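Local structure of bifunctional protein FolD (Thermus thermophilus, 6V6Y) at residues D152-S164 against L175-K188. The protein catalyses the NADP-dependent oxidation of 5,10-methylenetetrahydrofolate to 5,10-methenyltetrahydrofolate and probably the hydrolysis of that product to 10-formyltetrahydrofolate in one-carbon metabolism. Sequence-based numbering, arbitrary orientation.
Sequences DLRGKEVVVVGRS and LLREDATVTLAHSK. With NAP (NADP nicotinamide-adenine-dinucleotide phosphate), chain B.
The guanidinium of Arg163 lies flat over the ring of His186, planes 17° apart and centres 4.0 Å from each other, while its edge grips the 2'-phosphate of NADP. Arg163 CZ sits above the middle of the imidazole; Arg163 NE donates to NADP O1X (3.0 Å) and Arg163 NH2 to NADP O2X (2.6 Å), with the phosphorus in the guanidinium plane. With CG between the backbone N and the carbonyl carbon (chi1 57°), the Arg163 side chain then runs extended from CG to NE, carrying the guanidinium over the ring face and to the phosphate. Ser187 adds its backbone N to O2B and O2X and its OG to NADP O3X (2.7 Å). His186 is fixed at both nitrogens: ND1 accepts from Lys188 N, nearly in the ring plane, and NE2 bonds Ala180 O of the second subunit, whose Asp179 also takes Arg163 NH1 in a salt bridge. A leucine in place of Arg163 would probably leave the 2'-phosphate without its bidentate partner, one face of His186 without its stacked cation and that Asp179 without its mate. Behind this site, strands 157-161 and 181-185 run parallel, joined by N-H...O bonds that include Val160 N to Thr183 O (2.8 Å, 178°). From helix 168-177, Leu175 CD1 packs on Val158 CG1 (3.6 Å) and Val160 CG2, its side chain crossing that of Val158 at about a right angle. The helix ends in a Schellman motif with Asp179 of the same chain at C', and its O accepts from Gly155 N (2.8 Å). Val182 to Leu184 pair antiparallel with a strand of the second subunit, so the sheet continues through the dimer. Strand 157-161, helix 168-177 and strand 181-185 form the beta-alpha-beta unit of a Rossmann fold, with the 2'-phosphate pocket at the carboxyl ends of its strands.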
loop_
_atom_site.group_PDB
_atom_site.type_symbol
_atom_site.label_atom_id
_atom_site.label_comp_id
_atom_site.label_asym_id
_atom_site.label_seq_id
_atom_site.Cartn_x
_atom_site.Cartn_y
_atom_site.Cartn_z
ATOM N N ASP A 152 -1.176 -21.773 6.773
ATOM C CA ASP A 152 -0.514 -21.581 5.481
ATOM C C ASP A 152 -1.339 -20.553 4.711
ATOM O O ASP A 152 -2.434 -20.855 4.227
ATOM C CB ASP A 152 -0.409 -22.910 4.735
ATOM C CG ASP A 152 0.241 -22.777 3.361
ATOM O OD1 ASP A 152 0.638 -21.662 2.958
ATOM O OD2 ASP A 152 0.353 -23.806 2.664
ATOM N N LEU A 153 -0.823 -19.326 4.613
ATOM C CA LEU A 153 -1.611 -18.213 4.091
ATOM C C LEU A 153 -1.683 -18.182 2.569
ATOM O O LEU A 153 -2.540 -17.469 2.024
ATOM C CB LEU A 153 -1.042 -16.891 4.608
ATOM C CG LEU A 153 -1.179 -16.657 6.116
ATOM C CD1 LEU A 153 -0.296 -15.486 6.585
ATOM C CD2 LEU A 153 -2.621 -16.439 6.497
ATOM N N ARG A 154 -0.807 -18.929 1.884
ATOM C CA ARG A 154 -0.791 -18.999 0.425
ATOM C C ARG A 154 -2.123 -19.508 -0.099
ATOM O O ARG A 154 -2.547 -20.619 0.236
ATOM C CB ARG A 154 0.338 -19.915 -0.051
ATOM C CG ARG A 154 1.738 -19.421 0.361
ATOM C CD ARG A 154 2.805 -20.528 0.331
ATOM N NE ARG A 154 2.340 -21.742 1.003
ATOM C CZ ARG A 154 2.692 -22.977 0.653
ATOM N NH1 ARG A 154 3.523 -23.168 -0.364
ATOM N NH2 ARG A 154 2.205 -24.022 1.314
ATOM N N GLY A 155 -2.782 -18.696 -0.925
ATOM C CA GLY A 155 -4.059 -19.084 -1.483
ATOM C C GLY A 155 -5.246 -18.936 -0.561
ATOM O O GLY A 155 -6.370 -19.235 -0.980
ATOM N N LYS A 156 -5.056 -18.459 0.663
ATOM C CA LYS A 156 -6.178 -18.305 1.583
ATOM C C LYS A 156 -6.989 -17.052 1.273
ATOM O O LYS A 156 -6.443 -16.008 0.916
ATOM C CB LYS A 156 -5.687 -18.230 3.037
ATOM C CG LYS A 156 -5.172 -19.539 3.621
ATOM C CD LYS A 156 -6.286 -20.506 3.983
ATOM C CE LYS A 156 -5.709 -21.707 4.747
ATOM N NZ LYS A 156 -4.607 -22.341 3.959
ATOM N N GLU A 157 -8.295 -17.154 1.461
ATOM C CA GLU A 157 -9.177 -15.998 1.387
ATOM C C GLU A 157 -9.129 -15.262 2.718
ATOM O O GLU A 157 -9.668 -15.749 3.718
ATOM C CB GLU A 157 -10.595 -16.451 1.074
ATOM C CG GLU A 157 -11.478 -15.366 0.562
ATOM C CD GLU A 157 -12.215 -15.805 -0.675
ATOM O OE1 GLU A 157 -13.441 -15.581 -0.722
ATOM O OE2 GLU A 157 -11.574 -16.395 -1.578
ATOM N N VAL A 158 -8.486 -14.097 2.746
ATOM C CA VAL A 158 -8.400 -13.280 3.951
ATOM C C VAL A 158 -9.253 -12.031 3.776
ATOM O O VAL A 158 -9.111 -11.308 2.777
ATOM C CB VAL A 158 -6.947 -12.897 4.268
ATOM C CG1 VAL A 158 -6.893 -12.080 5.540
ATOM C CG2 VAL A 158 -6.083 -14.144 4.367
ATOM N N VAL A 159 -10.133 -11.773 4.748
ATOM C CA VAL A 159 -10.826 -10.491 4.860
ATOM C C VAL A 159 -10.251 -9.713 6.041
ATOM O O VAL A 159 -10.132 -10.239 7.157
ATOM C CB VAL A 159 -12.350 -10.658 4.994
ATOM C CG1 VAL A 159 -13.016 -9.291 5.189
ATOM C CG2 VAL A 159 -12.925 -11.379 3.770
ATOM N N VAL A 160 -9.867 -8.471 5.780
ATOM C CA VAL A 160 -9.397 -7.534 6.787
ATOM C C VAL A 160 -10.468 -6.458 6.909
ATOM O O VAL A 160 -10.819 -5.815 5.910
ATOM C CB VAL A 160 -8.042 -6.940 6.376
ATOM C CG1 VAL A 160 -7.543 -5.929 7.384
ATOM C CG2 VAL A 160 -7.039 -8.063 6.118
ATOM N N VAL A 161 -11.031 -6.285 8.103
ATOM C CA VAL A 161 -12.054 -5.265 8.315
ATOM C C VAL A 161 -11.439 -4.106 9.078
ATOM O O VAL A 161 -11.061 -4.246 10.247
ATOM C CB VAL A 161 -13.288 -5.808 9.047
ATOM C CG1 VAL A 161 -14.405 -4.753 9.012
ATOM C CG2 VAL A 161 -13.774 -7.137 8.423
ATOM N N GLY A 162 -11.380 -2.950 8.423
ATOM C CA GLY A 162 -10.717 -1.783 8.955
ATOM C C GLY A 162 -9.552 -1.452 8.055
ATOM O O GLY A 162 -8.830 -2.354 7.618
ATOM N N ARG A 163 -9.351 -0.176 7.758
ATOM C CA ARG A 163 -8.369 0.202 6.756
ATOM C C ARG A 163 -7.461 1.311 7.272
ATOM O O ARG A 163 -7.089 2.225 6.529
ATOM C CB ARG A 163 -9.063 0.632 5.459
ATOM C CG ARG A 163 -10.029 1.775 5.672
ATOM C CD ARG A 163 -10.495 2.419 4.379
ATOM N NE ARG A 163 -11.667 3.238 4.663
ATOM C CZ ARG A 163 -12.321 3.971 3.769
ATOM N NH1 ARG A 163 -11.913 4.011 2.511
ATOM N NH2 ARG A 163 -13.387 4.667 4.146
ATOM N N SER A 164 -7.075 1.250 8.547
ATOM C CA SER A 164 -6.225 2.298 9.097
ATOM C C SER A 164 -4.779 2.119 8.646
ATOM O O SER A 164 -4.385 1.057 8.142
ATOM C CB SER A 164 -6.285 2.290 10.622
ATOM O OG SER A 164 -5.441 1.267 11.100
ATOM N N LEU A 175 -0.045 -9.407 4.092
ATOM C CA LEU A 175 -0.702 -10.649 3.682
ATOM C C LEU A 175 -0.485 -10.960 2.206
ATOM O O LEU A 175 -0.383 -12.134 1.832
ATOM C CB LEU A 175 -2.183 -10.584 3.989
ATOM C CG LEU A 175 -2.480 -10.581 5.485
ATOM C CD1 LEU A 175 -3.921 -10.100 5.721
ATOM C CD2 LEU A 175 -2.235 -11.966 6.076
ATOM N N LEU A 176 -0.412 -9.935 1.346
ATOM C CA LEU A 176 -0.135 -10.202 -0.064
ATOM C C LEU A 176 1.228 -10.833 -0.252
ATOM O O LEU A 176 1.418 -11.656 -1.159
ATOM C CB LEU A 176 -0.199 -8.920 -0.894
ATOM C CG LEU A 176 -1.585 -8.401 -1.207
ATOM C CD1 LEU A 176 -1.413 -6.954 -1.628
ATOM C CD2 LEU A 176 -2.298 -9.260 -2.273
ATOM N N ARG A 177 2.198 -10.439 0.571
ATOM C CA ARG A 177 3.516 -11.051 0.495
ATOM C C ARG A 177 3.495 -12.522 0.882
ATOM O O ARG A 177 4.405 -13.260 0.495
ATOM C CB ARG A 177 4.495 -10.315 1.390
ATOM C CG ARG A 177 4.836 -8.932 0.954
ATOM C CD ARG A 177 5.944 -8.488 1.861
ATOM N NE ARG A 177 6.386 -7.157 1.554
ATOM C CZ ARG A 177 7.594 -6.696 1.847
ATOM N NH1 ARG A 177 8.461 -7.475 2.461
ATOM N NH2 ARG A 177 7.933 -5.457 1.519
ATOM N N GLU A 178 2.493 -12.956 1.644
ATOM C CA GLU A 178 2.284 -14.368 1.948
ATOM C C GLU A 178 1.388 -15.054 0.920
ATOM O O GLU A 178 0.994 -16.210 1.134
ATOM C CB GLU A 178 1.676 -14.540 3.349
ATOM C CG GLU A 178 2.321 -13.712 4.447
ATOM C CD GLU A 178 3.773 -14.105 4.713
ATOM O OE1 GLU A 178 4.175 -15.221 4.329
ATOM O OE2 GLU A 178 4.515 -13.289 5.306
ATOM N N ASP A 179 1.038 -14.356 -0.172
ATOM C CA ASP A 179 0.261 -14.917 -1.275
ATOM C C ASP A 179 -1.178 -15.222 -0.883
ATOM O O ASP A 179 -1.822 -16.081 -1.494
ATOM C CB ASP A 179 0.920 -16.170 -1.866
ATOM C CG ASP A 179 2.204 -15.847 -2.630
ATOM O OD1 ASP A 179 2.415 -14.662 -2.986
ATOM O OD2 ASP A 179 2.998 -16.777 -2.879
ATOM N N ALA A 180 -1.704 -14.511 0.110
ATOM C CA ALA A 180 -3.134 -14.552 0.391
ATOM C C ALA A 180 -3.920 -13.735 -0.642
ATOM O O ALA A 180 -3.397 -12.801 -1.254
ATOM C CB ALA A 180 -3.424 -14.001 1.790
ATOM N N THR A 181 -5.198 -14.089 -0.808
ATOM C CA THR A 181 -6.166 -13.242 -1.495
ATOM C C THR A 181 -6.811 -12.332 -0.457
ATOM O O THR A 181 -7.424 -12.813 0.499
ATOM C CB THR A 181 -7.232 -14.075 -2.211
ATOM O OG1 THR A 181 -6.619 -14.884 -3.224
ATOM C CG2 THR A 181 -8.290 -13.159 -2.851
ATOM N N VAL A 182 -6.675 -11.019 -0.633
ATOM C CA VAL A 182 -6.979 -10.070 0.430
ATOM C C VAL A 182 -8.161 -9.200 0.038
ATOM O O VAL A 182 -8.191 -8.635 -1.057
ATOM C CB VAL A 182 -5.759 -9.202 0.772
ATOM C CG1 VAL A 182 -6.156 -8.167 1.804
ATOM C CG2 VAL A 182 -4.633 -10.092 1.314
ATOM N N THR A 183 -9.121 -9.078 0.944
ATOM C CA THR A 183 -10.232 -8.148 0.814
ATOM C C THR A 183 -10.091 -7.144 1.942
ATOM O O THR A 183 -9.996 -7.536 3.121
ATOM C CB THR A 183 -11.581 -8.879 0.888
ATOM O OG1 THR A 183 -11.646 -9.841 -0.159
ATOM C CG2 THR A 183 -12.745 -7.926 0.730
ATOM N N LEU A 184 -10.034 -5.859 1.587
ATOM C CA LEU A 184 -10.050 -4.783 2.571
ATOM C C LEU A 184 -11.476 -4.245 2.657
ATOM O O LEU A 184 -12.001 -3.684 1.682
ATOM C CB LEU A 184 -9.059 -3.676 2.220
ATOM C CG LEU A 184 -7.676 -3.731 2.886
ATOM C CD1 LEU A 184 -6.690 -2.775 2.223
ATOM C CD2 LEU A 184 -7.740 -3.443 4.391
ATOM N N ALA A 185 -12.103 -4.430 3.817
ATOM C CA ALA A 185 -13.435 -3.910 4.094
ATOM C C ALA A 185 -13.341 -2.823 5.155
ATOM O O ALA A 185 -12.304 -2.639 5.806
ATOM C CB ALA A 185 -14.388 -5.038 4.528
ATOM N N HIS A 186 -14.425 -2.080 5.318
ATOM C CA HIS A 186 -14.367 -0.860 6.127
ATOM C C HIS A 186 -15.790 -0.365 6.331
ATOM O O HIS A 186 -16.761 -1.036 5.951
ATOM C CB HIS A 186 -13.500 0.208 5.458
ATOM C CG HIS A 186 -13.811 0.386 4.007
ATOM N ND1 HIS A 186 -14.997 0.932 3.562
ATOM C CD2 HIS A 186 -13.113 0.044 2.896
ATOM C CE1 HIS A 186 -14.996 0.956 2.240
ATOM N NE2 HIS A 186 -13.871 0.413 1.811
ATOM N N SER A 187 -15.918 0.836 6.894
ATOM C CA SER A 187 -17.240 1.283 7.316
ATOM C C SER A 187 -18.187 1.563 6.147
ATOM O O SER A 187 -19.393 1.660 6.366
ATOM C CB SER A 187 -17.113 2.518 8.200
ATOM O OG SER A 187 -16.894 3.668 7.404
ATOM N N LYS A 188 -17.691 1.673 4.915
ATOM C CA LYS A 188 -18.553 1.928 3.762
ATOM C C LYS A 188 -18.798 0.679 2.927
ATOM O O LYS A 188 -19.442 0.765 1.866
ATOM C CB LYS A 188 -17.961 3.030 2.869
ATOM C CG LYS A 188 -17.769 4.378 3.566
ATOM C CD LYS A 188 -19.118 4.903 4.023
ATOM C CE LYS A 188 -19.095 6.410 4.150
ATOM N NZ LYS A 188 -18.166 6.836 5.226
HETATM P PA NAP B . -9.298 3.355 13.091
HETATM O O1A NAP B . -9.521 4.082 14.361
HETATM O O2A NAP B . -8.598 4.204 12.102
HETATM O O5B NAP B . -10.702 2.823 12.513
HETATM C C5B NAP B . -10.863 1.447 12.253
HETATM C C4B NAP B . -11.570 1.216 10.922
HETATM O O4B NAP B . -12.663 0.340 11.104
HETATM C C3B NAP B . -12.114 2.494 10.306
HETATM O O3B NAP B . -11.246 2.918 9.280
HETATM C C2B NAP B . -13.497 2.138 9.780
HETATM O O2B NAP B . -13.572 2.177 8.370
HETATM C C1B NAP B . -13.739 0.713 10.266
HETATM N N9A NAP B . -15.025 0.625 10.985
HETATM C C8A NAP B . -15.349 1.264 12.153
HETATM N N7A NAP B . -16.616 0.931 12.488
HETATM C C5A NAP B . -17.105 0.086 11.553
HETATM C C6A NAP B . -18.333 -0.550 11.417
HETATM N N6A NAP B . -19.288 -0.363 12.323
HETATM N N1A NAP B . -18.557 -1.376 10.334
HETATM C C2A NAP B . -17.561 -1.565 9.399
HETATM N N3A NAP B . -16.343 -0.930 9.542
HETATM C C4A NAP B . -16.117 -0.113 10.600
HETATM O O3 NAP B . -8.484 1.996 13.374
HETATM P PN NAP B . -7.370 1.611 14.471
HETATM O O1N NAP B . -6.552 2.814 14.744
HETATM O O2N NAP B . -6.721 0.349 14.053
HETATM O O5D NAP B . -8.282 1.313 15.763
HETATM C C5D NAP B . -9.208 0.250 15.736
HETATM C C4D NAP B . -9.159 -0.534 17.040
HETATM O O4D NAP B . -8.008 -1.359 17.090
HETATM C C3D NAP B . -9.097 0.406 18.235
HETATM O O3D NAP B . -10.157 0.125 19.117
HETATM C C2D NAP B . -7.778 0.105 18.908
HETATM O O2D NAP B . -7.948 0.029 20.304
HETATM C C1D NAP B . -7.386 -1.252 18.355
HETATM N N1N NAP B . -5.920 -1.367 18.246
HETATM C C2N NAP B . -5.281 -2.356 18.934
HETATM C C3N NAP B . -3.901 -2.488 18.855
HETATM C C7N NAP B . -3.226 -3.644 19.527
HETATM O O7N NAP B . -1.819 -3.706 19.535
HETATM N N7N NAP B . -3.975 -4.586 20.097
HETATM C C4N NAP B . -3.170 -1.609 18.066
HETATM C C5N NAP B . -3.831 -0.606 17.369
HETATM C C6N NAP B . -5.214 -0.494 17.467
HETATM P P2B NAP B . -13.616 3.572 7.563
HETATM O O1X NAP B . -12.221 4.142 7.461
HETATM O O2X NAP B . -14.148 3.305 6.174
HETATM O O3X NAP B . -14.513 4.554 8.278
HETATM O O HOH W 1 -7.510 -17.510 -2.950
#